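Local atomic coordinates of cadherin-related family member 2 (Mus musculus, PDB entry 5CYX), a protein that probably joins adjacent microvilli of epithelial cells by calcium-dependent adhesion to CDHR5, so controlling how microvilli pack at the apical surface. Residues D255-W269 and E292-N306. Sequence-based numbering, arbitrary orientation.
Sequences DIVTYSVSNSTRPGW and ENEEVQIQVTATEKN. With CA (calcium ion), chain F.
Arg266 and Glu292 form a salt bridge at one end of this antiparallel strand pair: NH1 of Arg266 meets the syn lone pair of OE2 of Glu292 at 2.7 Å, the oxygen lying at the edge of the guanidinium, 3° out of its plane. At the other end, the backbone N of Asn306 donates to OD2 of Asp255 (3.1 Å), again on the syn side; a first torsion with CG anti to the backbone N (chi1 -164°) lets the Asp255 carboxylate reach that N-H. Glu304, beside it, grips a calcium ion with both carboxylate oxygens, and Asp248, Asp250 and the carbonyl of Leu218 join the same site. Between these ends, paired backbone bonds link Thr258 with Thr303 and Ser260 with Thr301. A classic beta bulge follows, where Ser262 and Asn263 both face Gln299: N of Gln299 donates to O of Asn263 (2.7 Å). At the bulge, OG of Ser262 and OG1 of Thr301 lie 2.5 Å apart, a short hydroxyl-hydroxyl hydrogen bond. On the face opposite Thr258, Ser260, Thr301 and Thr303, CB of Ala302 packs against CG1 of Val257 (3.6 Å) and obliquely against the Tyr259 ring, whose hydroxyl is hydrogen-bonded to the backbone N of Ala246. In this part of the third cadherin repeat, the two strands thus put polar side chains on one face and mostly apolar ones on the other, which meets Phe222 and Ile272, and their backbone ladder runs directly into the calcium site at Glu304.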
loop_
_atom_site.group_PDB
_atom_site.type_symbol
_atom_site.label_atom_id
_atom_site.label_comp_id
_atom_site.label_asym_id
_atom_site.label_seq_id
_atom_site.Cartn_x
_atom_site.Cartn_y
_atom_site.Cartn_z
ATOM N N ASP A 255 33.878 10.997 2.290
ATOM C CA ASP A 255 34.004 12.370 2.765
ATOM C C ASP A 255 35.396 12.488 3.370
ATOM O O ASP A 255 35.879 11.541 3.971
ATOM C CB ASP A 255 32.944 12.616 3.873
ATOM C CG ASP A 255 32.708 14.105 4.182
ATOM O OD1 ASP A 255 33.356 14.987 3.598
ATOM O OD2 ASP A 255 31.859 14.391 5.049
ATOM N N ILE A 256 36.015 13.652 3.244
ATOM C CA ILE A 256 37.290 13.921 3.878
ATOM C C ILE A 256 37.166 13.887 5.422
ATOM O O ILE A 256 36.130 14.267 5.980
ATOM C CB ILE A 256 37.831 15.316 3.461
ATOM C CG1 ILE A 256 38.088 15.358 1.935
ATOM C CG2 ILE A 256 39.139 15.615 4.185
ATOM C CD1 ILE A 256 38.514 16.723 1.416
ATOM N N VAL A 257 38.233 13.465 6.099
ATOM C CA VAL A 257 38.251 13.441 7.555
ATOM C C VAL A 257 39.321 14.366 8.121
ATOM O O VAL A 257 40.417 14.413 7.588
ATOM C CB VAL A 257 38.481 11.997 8.074
ATOM C CG1 VAL A 257 38.706 12.011 9.559
ATOM C CG2 VAL A 257 37.302 11.136 7.713
ATOM N N THR A 258 38.996 15.074 9.207
ATOM C CA THR A 258 39.990 15.807 9.979
ATOM C C THR A 258 40.098 15.226 11.369
ATOM O O THR A 258 39.303 14.386 11.760
ATOM C CB THR A 258 39.689 17.302 10.062
ATOM O OG1 THR A 258 38.447 17.500 10.729
ATOM C CG2 THR A 258 39.588 17.882 8.704
ATOM N N TYR A 259 41.113 15.658 12.106
ATOM C CA TYR A 259 41.484 15.027 13.373
ATOM C C TYR A 259 41.734 16.125 14.377
ATOM O O TYR A 259 42.095 17.213 14.019
ATOM C CB TYR A 259 42.772 14.192 13.201
ATOM C CG TYR A 259 42.676 13.177 12.072
ATOM C CD1 TYR A 259 43.006 13.502 10.742
ATOM C CD2 TYR A 259 42.247 11.911 12.326
ATOM C CE1 TYR A 259 42.885 12.555 9.716
ATOM C CE2 TYR A 259 42.127 10.981 11.324
ATOM C CZ TYR A 259 42.451 11.274 10.041
ATOM O OH TYR A 259 42.275 10.260 9.126
ATOM N N SER A 260 41.518 15.836 15.646
ATOM C CA SER A 260 41.944 16.708 16.748
ATOM C C SER A 260 42.264 15.799 17.939
ATOM O O SER A 260 41.776 14.696 18.010
ATOM C CB SER A 260 40.846 17.710 17.109
ATOM O OG SER A 260 39.619 17.026 17.367
ATOM N N VAL A 261 43.150 16.271 18.802
ATOM C CA VAL A 261 43.475 15.635 20.043
ATOM C C VAL A 261 42.414 16.126 21.012
ATOM O O VAL A 261 42.343 17.324 21.324
ATOM C CB VAL A 261 44.873 16.013 20.542
ATOM C CG1 VAL A 261 45.135 15.379 21.906
ATOM C CG2 VAL A 261 45.902 15.537 19.538
ATOM N N SER A 262 41.575 15.188 21.438
ATOM C CA SER A 262 40.425 15.469 22.294
ATOM C C SER A 262 40.768 15.329 23.781
ATOM O O SER A 262 40.016 15.809 24.633
ATOM C CB SER A 262 39.256 14.542 21.915
ATOM O OG SER A 262 39.715 13.271 21.466
ATOM N N ASN A 263 41.886 14.659 24.082
ATOM C CA ASN A 263 42.292 14.391 25.452
ATOM C C ASN A 263 43.677 13.782 25.538
ATOM O O ASN A 263 44.106 13.097 24.608
ATOM C CB ASN A 263 41.316 13.407 26.102
ATOM C CG ASN A 263 40.975 13.797 27.505
ATOM O OD1 ASN A 263 41.862 14.090 28.307
ATOM N ND2 ASN A 263 39.690 13.841 27.809
ATOM N N SER A 264 44.356 13.988 26.670
ATOM C CA SER A 264 45.584 13.251 26.961
ATOM C C SER A 264 46.047 13.258 28.431
ATOM O O SER A 264 45.572 14.026 29.267
ATOM C CB SER A 264 46.736 13.794 26.112
ATOM O OG SER A 264 47.336 14.916 26.703
ATOM N N THR A 265 47.004 12.385 28.705
ATOM C CA THR A 265 47.897 12.535 29.847
ATOM C C THR A 265 49.021 13.427 29.285
ATOM O O THR A 265 49.569 13.123 28.232
ATOM C CB THR A 265 48.424 11.168 30.322
ATOM O OG1 THR A 265 49.313 10.614 29.343
ATOM C CG2 THR A 265 47.259 10.186 30.541
ATOM N N ARG A 266 49.317 14.544 29.957
ATOM C CA ARG A 266 50.192 15.643 29.436
ATOM C C ARG A 266 49.557 16.494 28.328
ATOM O O ARG A 266 50.049 16.522 27.186
ATOM C CB ARG A 266 51.591 15.146 29.002
ATOM C CG ARG A 266 52.275 14.192 29.970
ATOM C CD ARG A 266 52.543 14.831 31.318
ATOM N NE ARG A 266 52.663 13.825 32.369
ATOM C CZ ARG A 266 53.231 14.029 33.556
ATOM N NH1 ARG A 266 53.285 13.026 34.429
ATOM N NH2 ARG A 266 53.759 15.213 33.882
ATOM N N PRO A 267 48.474 17.225 28.670
ATOM C CA PRO A 267 47.927 18.211 27.747
ATOM C C PRO A 267 49.020 19.135 27.206
ATOM O O PRO A 267 49.928 19.517 27.947
ATOM C CB PRO A 267 46.942 18.996 28.612
ATOM C CG PRO A 267 46.505 18.030 29.670
ATOM C CD PRO A 267 47.654 17.091 29.895
ATOM N N GLY A 268 48.948 19.446 25.911
ATOM C CA GLY A 268 49.909 20.302 25.256
ATOM C C GLY A 268 51.108 19.610 24.631
ATOM O O GLY A 268 51.717 20.169 23.722
ATOM N N TRP A 269 51.504 18.420 25.101
ATOM C CA TRP A 269 52.761 17.851 24.595
ATOM C C TRP A 269 52.667 17.458 23.129
ATOM O O TRP A 269 53.641 17.628 22.389
ATOM C CB TRP A 269 53.226 16.675 25.426
ATOM C CG TRP A 269 53.852 17.055 26.721
ATOM C CD1 TRP A 269 53.715 18.239 27.401
ATOM C CD2 TRP A 269 54.688 16.223 27.516
ATOM N NE1 TRP A 269 54.446 18.193 28.560
ATOM C CE2 TRP A 269 55.046 16.965 28.660
ATOM C CE3 TRP A 269 55.189 14.920 27.363
ATOM C CZ2 TRP A 269 55.886 16.446 29.664
ATOM C CZ3 TRP A 269 56.027 14.394 28.372
ATOM C CH2 TRP A 269 56.364 15.164 29.504
ATOM N N GLU A 292 54.695 6.734 34.982
ATOM C CA GLU A 292 53.765 6.208 33.954
ATOM C C GLU A 292 54.459 5.550 32.754
ATOM O O GLU A 292 54.158 5.868 31.597
ATOM C CB GLU A 292 52.844 7.321 33.429
ATOM C CG GLU A 292 52.198 8.184 34.492
ATOM C CD GLU A 292 52.900 9.517 34.646
ATOM O OE1 GLU A 292 54.083 9.543 35.062
ATOM O OE2 GLU A 292 52.261 10.542 34.342
ATOM N N ASN A 293 55.391 4.639 33.034
ATOM C CA ASN A 293 55.988 3.759 32.018
ATOM C C ASN A 293 56.683 4.477 30.840
ATOM O O ASN A 293 56.773 3.932 29.737
ATOM C CB ASN A 293 54.904 2.793 31.509
ATOM C CG ASN A 293 55.438 1.407 31.219
ATOM O OD1 ASN A 293 55.257 0.881 30.126
ATOM N ND2 ASN A 293 56.078 0.801 32.206
ATOM N N GLU A 294 57.187 5.687 31.099
ATOM C CA GLU A 294 57.790 6.567 30.081
ATOM C C GLU A 294 56.883 6.782 28.856
ATOM O O GLU A 294 57.356 6.871 27.718
ATOM C CB GLU A 294 59.176 6.048 29.669
ATOM C CG GLU A 294 60.124 5.808 30.848
ATOM C CD GLU A 294 61.506 6.424 30.651
ATOM O OE1 GLU A 294 62.089 6.290 29.549
ATOM O OE2 GLU A 294 62.014 7.053 31.610
ATOM N N GLU A 295 55.579 6.889 29.117
ATOM C CA GLU A 295 54.551 6.839 28.079
ATOM C C GLU A 295 53.464 7.892 28.248
ATOM O O GLU A 295 52.976 8.129 29.364
ATOM C CB GLU A 295 53.877 5.473 28.072
ATOM C CG GLU A 295 54.533 4.465 27.146
ATOM C CD GLU A 295 53.845 3.109 27.184
ATOM O OE1 GLU A 295 52.738 3.014 27.752
ATOM O OE2 GLU A 295 54.411 2.134 26.644
ATOM N N VAL A 296 53.070 8.480 27.115
ATOM C CA VAL A 296 51.914 9.346 27.040
ATOM C C VAL A 296 50.796 8.643 26.277
ATOM O O VAL A 296 51.031 8.068 25.212
ATOM C CB VAL A 296 52.264 10.643 26.306
ATOM C CG1 VAL A 296 51.175 11.668 26.519
ATOM C CG2 VAL A 296 53.595 11.197 26.809
ATOM N N GLN A 297 49.582 8.703 26.826
ATOM C CA GLN A 297 48.379 8.246 26.135
ATOM C C GLN A 297 47.596 9.464 25.626
ATOM O O GLN A 297 47.424 10.449 26.350
ATOM C CB GLN A 297 47.514 7.371 27.051
ATOM C CG GLN A 297 48.126 5.994 27.357
ATOM C CD GLN A 297 47.089 4.958 27.739
ATOM O OE1 GLN A 297 47.273 4.171 28.685
ATOM N NE2 GLN A 297 45.988 4.937 27.002
ATOM N N ILE A 298 47.123 9.374 24.383
ATOM C CA ILE A 298 46.512 10.514 23.645
ATOM C C ILE A 298 45.231 10.063 22.961
ATOM O O ILE A 298 45.253 9.054 22.256
ATOM C CB ILE A 298 47.536 11.095 22.630
ATOM C CG1 ILE A 298 47.962 12.476 23.069
ATOM C CG2 ILE A 298 47.032 11.221 21.202
ATOM C CD1 ILE A 298 49.021 12.444 24.129
ATOM N N GLN A 299 44.126 10.781 23.194
ATOM C CA GLN A 299 42.873 10.525 22.494
ATOM C C GLN A 299 42.766 11.385 21.213
ATOM O O GLN A 299 42.782 12.609 21.283
ATOM C CB GLN A 299 41.678 10.819 23.387
ATOM C CG GLN A 299 40.376 10.230 22.849
ATOM C CD GLN A 299 39.184 10.634 23.681
ATOM O OE1 GLN A 299 39.018 11.810 23.993
ATOM N NE2 GLN A 299 38.354 9.666 24.058
ATOM N N VAL A 300 42.626 10.707 20.073
ATOM C CA VAL A 300 42.423 11.307 18.781
ATOM C C VAL A 300 40.971 11.105 18.336
ATOM O O VAL A 300 40.419 9.984 18.371
ATOM C CB VAL A 300 43.405 10.729 17.742
ATOM C CG1 VAL A 300 43.072 11.219 16.339
ATOM C CG2 VAL A 300 44.826 11.125 18.097
ATOM N N THR A 301 40.382 12.213 17.895
ATOM C CA THR A 301 39.017 12.254 17.409
ATOM C C THR A 301 39.096 12.597 15.931
ATOM O O THR A 301 39.797 13.525 15.567
ATOM C CB THR A 301 38.204 13.327 18.160
ATOM O OG1 THR A 301 38.097 12.942 19.531
ATOM C CG2 THR A 301 36.817 13.493 17.584
ATOM N N ALA A 302 38.421 11.797 15.107
ATOM C CA ALA A 302 38.305 12.002 13.678
ATOM C C ALA A 302 36.889 12.455 13.415
ATOM O O ALA A 302 35.958 11.866 13.916
ATOM C CB ALA A 302 38.587 10.703 12.936
ATOM N N THR A 303 36.736 13.487 12.601
ATOM C CA THR A 303 35.445 14.096 12.305
ATOM C C THR A 303 35.362 14.303 10.789
ATOM O O THR A 303 36.280 14.867 10.178
ATOM C CB THR A 303 35.316 15.468 13.004
ATOM O OG1 THR A 303 35.636 15.344 14.393
ATOM C CG2 THR A 303 33.936 16.024 12.872
ATOM N N GLU A 304 34.267 13.845 10.189
ATOM C CA GLU A 304 34.002 14.077 8.786
ATOM C C GLU A 304 33.800 15.562 8.572
ATOM O O GLU A 304 33.411 16.283 9.479
ATOM C CB GLU A 304 32.807 13.266 8.302
ATOM C CG GLU A 304 33.112 11.773 8.304
ATOM C CD GLU A 304 31.953 10.875 7.916
ATOM O OE1 GLU A 304 30.979 11.327 7.310
ATOM O OE2 GLU A 304 32.038 9.665 8.143
ATOM N N LYS A 305 34.080 16.028 7.373
ATOM C CA LYS A 305 34.014 17.457 7.116
ATOM C C LYS A 305 32.591 17.942 6.985
ATOM O O LYS A 305 32.288 19.042 7.391
ATOM C CB LYS A 305 34.844 17.828 5.895
ATOM C CG LYS A 305 36.340 17.826 6.206
ATOM C CD LYS A 305 37.185 18.582 5.177
ATOM C CE LYS A 305 37.090 20.087 5.327
ATOM N NZ LYS A 305 37.851 20.761 4.232
ATOM N N ASN A 306 31.718 17.114 6.432
ATOM C CA ASN A 306 30.315 17.447 6.300
ATOM C C ASN A 306 29.485 16.778 7.385
ATOM O O ASN A 306 29.849 15.714 7.905
ATOM C CB ASN A 306 29.811 17.037 4.918
ATOM C CG ASN A 306 30.559 17.767 3.813
ATOM O OD1 ASN A 306 31.538 17.265 3.258
ATOM N ND2 ASN A 306 30.159 18.991 3.563
HETATM CA CA CA F . 29.940 9.197 6.939
HETATM O O HOH W 1 29.628 13.192 4.923
HETATM O O HOH W 2 38.206 15.836 15.035
HETATM O O HOH W 3 28.068 10.499 8.069
HETATM O O HOH W 4 29.706 10.455 4.795
#